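Local coordinates for protein ureidoglycolate hydrolase (Arabidopsis thaliana, PDB 4PXE) that hydrolyses (S)-ureidoglycolate to glyoxylate, ammonium and carbon dioxide in plant purine breakdown, working as a manganese-dependent homodimer of the peptidase M20 family, at residues 95-107 and 401-413. Numbering follows the deposited sequence.
With MN (manganese (II) ion), chain D; MN (manganese (II) ion), chain C.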
# COMPACT_ATOMS: atom_id res chain seq x y z
N ALA A 95 2.97 15.63 11.66
CA ALA A 95 1.95 14.70 12.14
C ALA A 95 1.94 13.48 11.23
O ALA A 95 1.85 13.62 10.00
CB ALA A 95 0.59 15.36 12.10
N ILE A 96 2.02 12.30 11.81
CA ILE A 96 1.94 11.07 11.01
C ILE A 96 0.53 10.89 10.42
O ILE A 96 -0.41 11.54 10.87
CB ILE A 96 2.39 9.81 11.80
CG1 ILE A 96 1.35 9.37 12.83
CG2 ILE A 96 3.74 10.04 12.45
CD1 ILE A 96 1.73 8.10 13.55
N PRO A 97 0.39 10.04 9.40
CA PRO A 97 -0.95 9.90 8.82
C PRO A 97 -2.06 9.55 9.82
O PRO A 97 -1.91 8.62 10.63
CB PRO A 97 -0.76 8.76 7.80
CG PRO A 97 0.69 8.93 7.37
CD PRO A 97 1.42 9.34 8.61
N TYR A 98 -3.14 10.31 9.76
CA TYR A 98 -4.35 10.06 10.56
C TYR A 98 -4.05 10.07 12.05
O TYR A 98 -4.41 9.15 12.79
CB TYR A 98 -5.04 8.76 10.14
CG TYR A 98 -5.62 8.85 8.75
CD1 TYR A 98 -6.89 9.36 8.55
CD2 TYR A 98 -4.88 8.45 7.64
CE1 TYR A 98 -7.43 9.47 7.28
CE2 TYR A 98 -5.42 8.54 6.36
CZ TYR A 98 -6.69 9.06 6.19
OH TYR A 98 -7.24 9.16 4.93
N SER A 99 -3.41 11.14 12.48
CA SER A 99 -3.06 11.31 13.88
C SER A 99 -3.83 12.48 14.50
O SER A 99 -4.82 12.95 13.92
CB SER A 99 -1.56 11.46 14.05
OG SER A 99 -1.05 12.57 13.33
N GLY A 100 -3.40 12.94 15.67
CA GLY A 100 -4.11 13.95 16.42
C GLY A 100 -3.55 15.35 16.25
O GLY A 100 -2.64 15.56 15.44
N LYS A 101 -4.08 16.30 17.03
CA LYS A 101 -3.77 17.72 16.91
C LYS A 101 -2.81 18.24 17.99
O LYS A 101 -2.44 19.41 17.97
CB LYS A 101 -5.06 18.56 17.02
CG LYS A 101 -6.24 18.11 16.16
CD LYS A 101 -7.42 19.09 16.26
CE LYS A 101 -7.98 19.23 17.66
NZ LYS A 101 -9.29 20.00 17.64
N TYR A 102 -2.43 17.38 18.93
CA TYR A 102 -1.72 17.82 20.14
C TYR A 102 -0.26 17.37 20.21
O TYR A 102 0.59 18.07 20.77
CB TYR A 102 -2.49 17.38 21.40
CG TYR A 102 -3.88 17.96 21.48
CD1 TYR A 102 -4.12 19.16 22.15
CD2 TYR A 102 -4.96 17.31 20.89
CE1 TYR A 102 -5.39 19.71 22.20
CE2 TYR A 102 -6.23 17.85 20.94
CZ TYR A 102 -6.43 19.05 21.61
OH TYR A 102 -7.70 19.60 21.66
N ASP A 103 0.02 16.20 19.64
CA ASP A 103 1.38 15.67 19.60
C ASP A 103 2.32 16.68 18.94
O ASP A 103 2.07 17.13 17.83
CB ASP A 103 1.35 14.35 18.83
CG ASP A 103 2.70 13.73 18.70
OD1 ASP A 103 3.61 14.04 19.47
OD2 ASP A 103 2.85 12.88 17.80
N GLY A 104 3.37 17.08 19.66
CA GLY A 104 4.31 18.08 19.16
C GLY A 104 3.81 19.52 19.22
O GLY A 104 4.49 20.42 19.74
N VAL A 105 2.62 19.72 18.67
CA VAL A 105 2.07 21.07 18.54
C VAL A 105 1.97 21.80 19.88
O VAL A 105 2.28 22.98 19.96
CB VAL A 105 0.69 21.04 17.83
CG1 VAL A 105 0.12 22.44 17.74
CG2 VAL A 105 0.83 20.45 16.43
N VAL A 106 1.57 21.09 20.93
CA VAL A 106 1.48 21.73 22.25
C VAL A 106 2.81 22.35 22.69
O VAL A 106 2.83 23.46 23.24
CB VAL A 106 0.96 20.76 23.33
CG1 VAL A 106 1.11 21.37 24.73
CG2 VAL A 106 -0.50 20.36 23.05
N GLY A 107 3.92 21.66 22.43
CA GLY A 107 5.22 22.19 22.82
C GLY A 107 5.77 23.29 21.93
O GLY A 107 6.75 23.95 22.30
N SER A 401 -2.85 8.62 21.59
CA SER A 401 -2.01 9.43 20.73
C SER A 401 -1.81 8.72 19.39
O SER A 401 -2.09 7.52 19.27
CB SER A 401 -0.68 9.75 21.42
OG SER A 401 0.01 10.79 20.74
N HIS A 402 -1.37 9.47 18.39
CA HIS A 402 -1.23 8.95 17.02
C HIS A 402 -2.56 8.48 16.44
O HIS A 402 -2.62 7.54 15.64
CB HIS A 402 -0.16 7.85 16.93
CG HIS A 402 1.23 8.38 16.93
ND1 HIS A 402 2.34 7.56 16.83
CD2 HIS A 402 1.71 9.64 17.03
CE1 HIS A 402 3.43 8.30 16.85
NE2 HIS A 402 3.08 9.56 16.97
N LYS A 403 -3.62 9.15 16.86
CA LYS A 403 -4.97 8.88 16.36
C LYS A 403 -5.83 10.09 16.72
O LYS A 403 -5.48 10.86 17.63
CB LYS A 403 -5.54 7.56 16.91
CG LYS A 403 -5.54 7.42 18.41
CD LYS A 403 -6.03 6.02 18.77
CE LYS A 403 -5.93 5.74 20.25
NZ LYS A 403 -6.43 4.36 20.53
N PRO A 404 -6.94 10.29 16.00
CA PRO A 404 -7.71 11.53 16.16
C PRO A 404 -8.41 11.69 17.52
O PRO A 404 -8.86 12.79 17.82
CB PRO A 404 -8.75 11.46 15.03
CG PRO A 404 -8.81 10.03 14.65
CD PRO A 404 -7.42 9.51 14.85
N GLU A 405 -8.49 10.62 18.29
CA GLU A 405 -9.05 10.67 19.65
C GLU A 405 -8.14 11.36 20.66
O GLU A 405 -8.55 11.65 21.78
CB GLU A 405 -9.38 9.25 20.13
CG GLU A 405 -10.54 8.59 19.40
CD GLU A 405 -10.14 7.79 18.16
OE1 GLU A 405 -8.98 7.88 17.68
OE2 GLU A 405 -11.00 7.02 17.67
N GLU A 406 -6.89 11.61 20.26
CA GLU A 406 -5.93 12.35 21.09
C GLU A 406 -6.54 13.66 21.59
O GLU A 406 -7.13 14.41 20.81
CB GLU A 406 -4.69 12.63 20.25
CG GLU A 406 -3.54 13.33 20.97
CD GLU A 406 -2.40 13.57 20.02
OE1 GLU A 406 -2.39 14.64 19.39
OE2 GLU A 406 -1.56 12.65 19.85
N TYR A 407 -6.40 13.94 22.88
CA TYR A 407 -6.97 15.16 23.45
C TYR A 407 -6.26 15.56 24.73
O TYR A 407 -6.02 14.72 25.60
CB TYR A 407 -8.47 14.95 23.75
CG TYR A 407 -9.13 16.18 24.34
CD1 TYR A 407 -9.61 17.18 23.51
CD2 TYR A 407 -9.29 16.33 25.72
CE1 TYR A 407 -10.22 18.32 24.03
CE2 TYR A 407 -9.90 17.46 26.24
CZ TYR A 407 -10.36 18.45 25.40
OH TYR A 407 -10.95 19.57 25.93
N SER A 408 -5.94 16.84 24.85
CA SER A 408 -5.54 17.44 26.12
C SER A 408 -6.40 18.69 26.31
O SER A 408 -6.65 19.43 25.36
CB SER A 408 -4.05 17.77 26.11
OG SER A 408 -3.62 18.16 27.40
N SER A 409 -6.87 18.93 27.53
CA SER A 409 -7.80 20.04 27.77
C SER A 409 -7.09 21.39 27.75
O SER A 409 -5.87 21.45 27.92
CB SER A 409 -8.52 19.86 29.11
OG SER A 409 -7.61 20.04 30.18
N PRO A 410 -7.84 22.48 27.54
CA PRO A 410 -7.26 23.82 27.65
C PRO A 410 -6.58 24.04 29.00
O PRO A 410 -5.52 24.66 29.03
CB PRO A 410 -8.47 24.74 27.44
CG PRO A 410 -9.35 23.93 26.51
CD PRO A 410 -9.22 22.51 27.00
N GLU A 411 -7.16 23.53 30.08
CA GLU A 411 -6.52 23.68 31.39
C GLU A 411 -5.23 22.88 31.48
O GLU A 411 -4.23 23.38 32.03
CB GLU A 411 -7.44 23.23 32.52
CG GLU A 411 -6.90 23.63 33.86
CD GLU A 411 -7.18 22.63 34.95
OE1 GLU A 411 -7.86 21.61 34.68
OE2 GLU A 411 -6.72 22.89 36.08
N ASP A 412 -5.24 21.66 30.98
CA ASP A 412 -4.02 20.86 31.02
C ASP A 412 -2.88 21.54 30.27
O ASP A 412 -1.75 21.58 30.75
CB ASP A 412 -4.27 19.44 30.56
CG ASP A 412 -4.90 18.60 31.66
OD1 ASP A 412 -4.70 18.93 32.85
OD2 ASP A 412 -5.60 17.62 31.37
N MET A 413 -3.19 22.09 29.10
CA MET A 413 -2.19 22.81 28.33
C MET A 413 -1.72 24.06 29.06
O MET A 413 -0.51 24.33 29.12
CB MET A 413 -2.71 23.16 26.94
CG MET A 413 -2.98 21.93 26.08
SD MET A 413 -3.40 22.33 24.36
CE MET A 413 -5.02 23.08 24.58
MN MN D . 4.43 11.36 17.50
MN MN C . 5.79 14.19 19.61
O HOH W 1 -1.59 7.36 13.09
O HOH W 2 -1.03 12.23 17.27
O HOH W 3 -6.47 15.40 18.34
O HOH W 4 -8.25 20.87 23.94
O HOH W 5 7.92 14.41 20.24
O HOH W 6 6.05 12.66 18.02
O HOH W 7 6.16 12.07 20.84
O HOH W 8 4.60 10.56 19.14
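The H402 imidazole carries I96 CD1 over one face, a CH-pi contact 3.5 Å from the ring centroid, and has D103 OD2 at its edge; H244 of the second subunit also stacks on this ring. The Y102 ring has the backbone N of S408 over the centre of one face and M413 SD at its edge, a Met-aromatic contact in which SD also touches V106 CG2. H402 and D103 belong to the two-manganese centre of the M20 metallohydrolase fold; Y102 and M413 pack the same two loops together further along, toward helix 410-429.

Aspartate suits position 103 because its short carboxylate can bridge two metals: OD2 binds one manganese at 2.2 Å and OD1 the other at the same length. CG lies anti to the backbone N (chi1 179°), which turns the carboxylate to the metals; the backbone N-H goes to E406. H402 binds the manganese held by D103 OD2 through NE2, 2.3 Å away, while ND1 donates to N294 O of the second subunit, a second-shell bond that fixes the ring's rotation beside the glyoxylate. E138 completes the protein ligands of this ion; H92 and H208 serve the other.

E406 has the length to reach the backbone of the neighbouring loop, its chain extended. OE1 takes the N-H of Y102 nearly along the C-O axis at 2.8 Å and that of D103 from above the carboxylate plane, at an N-H...O angle of 150°. This buried carboxylate thus holds the backbone of the metal ligand. G100, having no side chain, lets E406 OE1 come within 3.4 Å of its carbonyl carbon. The far oxygen is gripped as well: S401 OG donates to E406 OE2 at 2.6 Å, and a water joins OE2 to G100 N at 2.9 Å from that nitrogen.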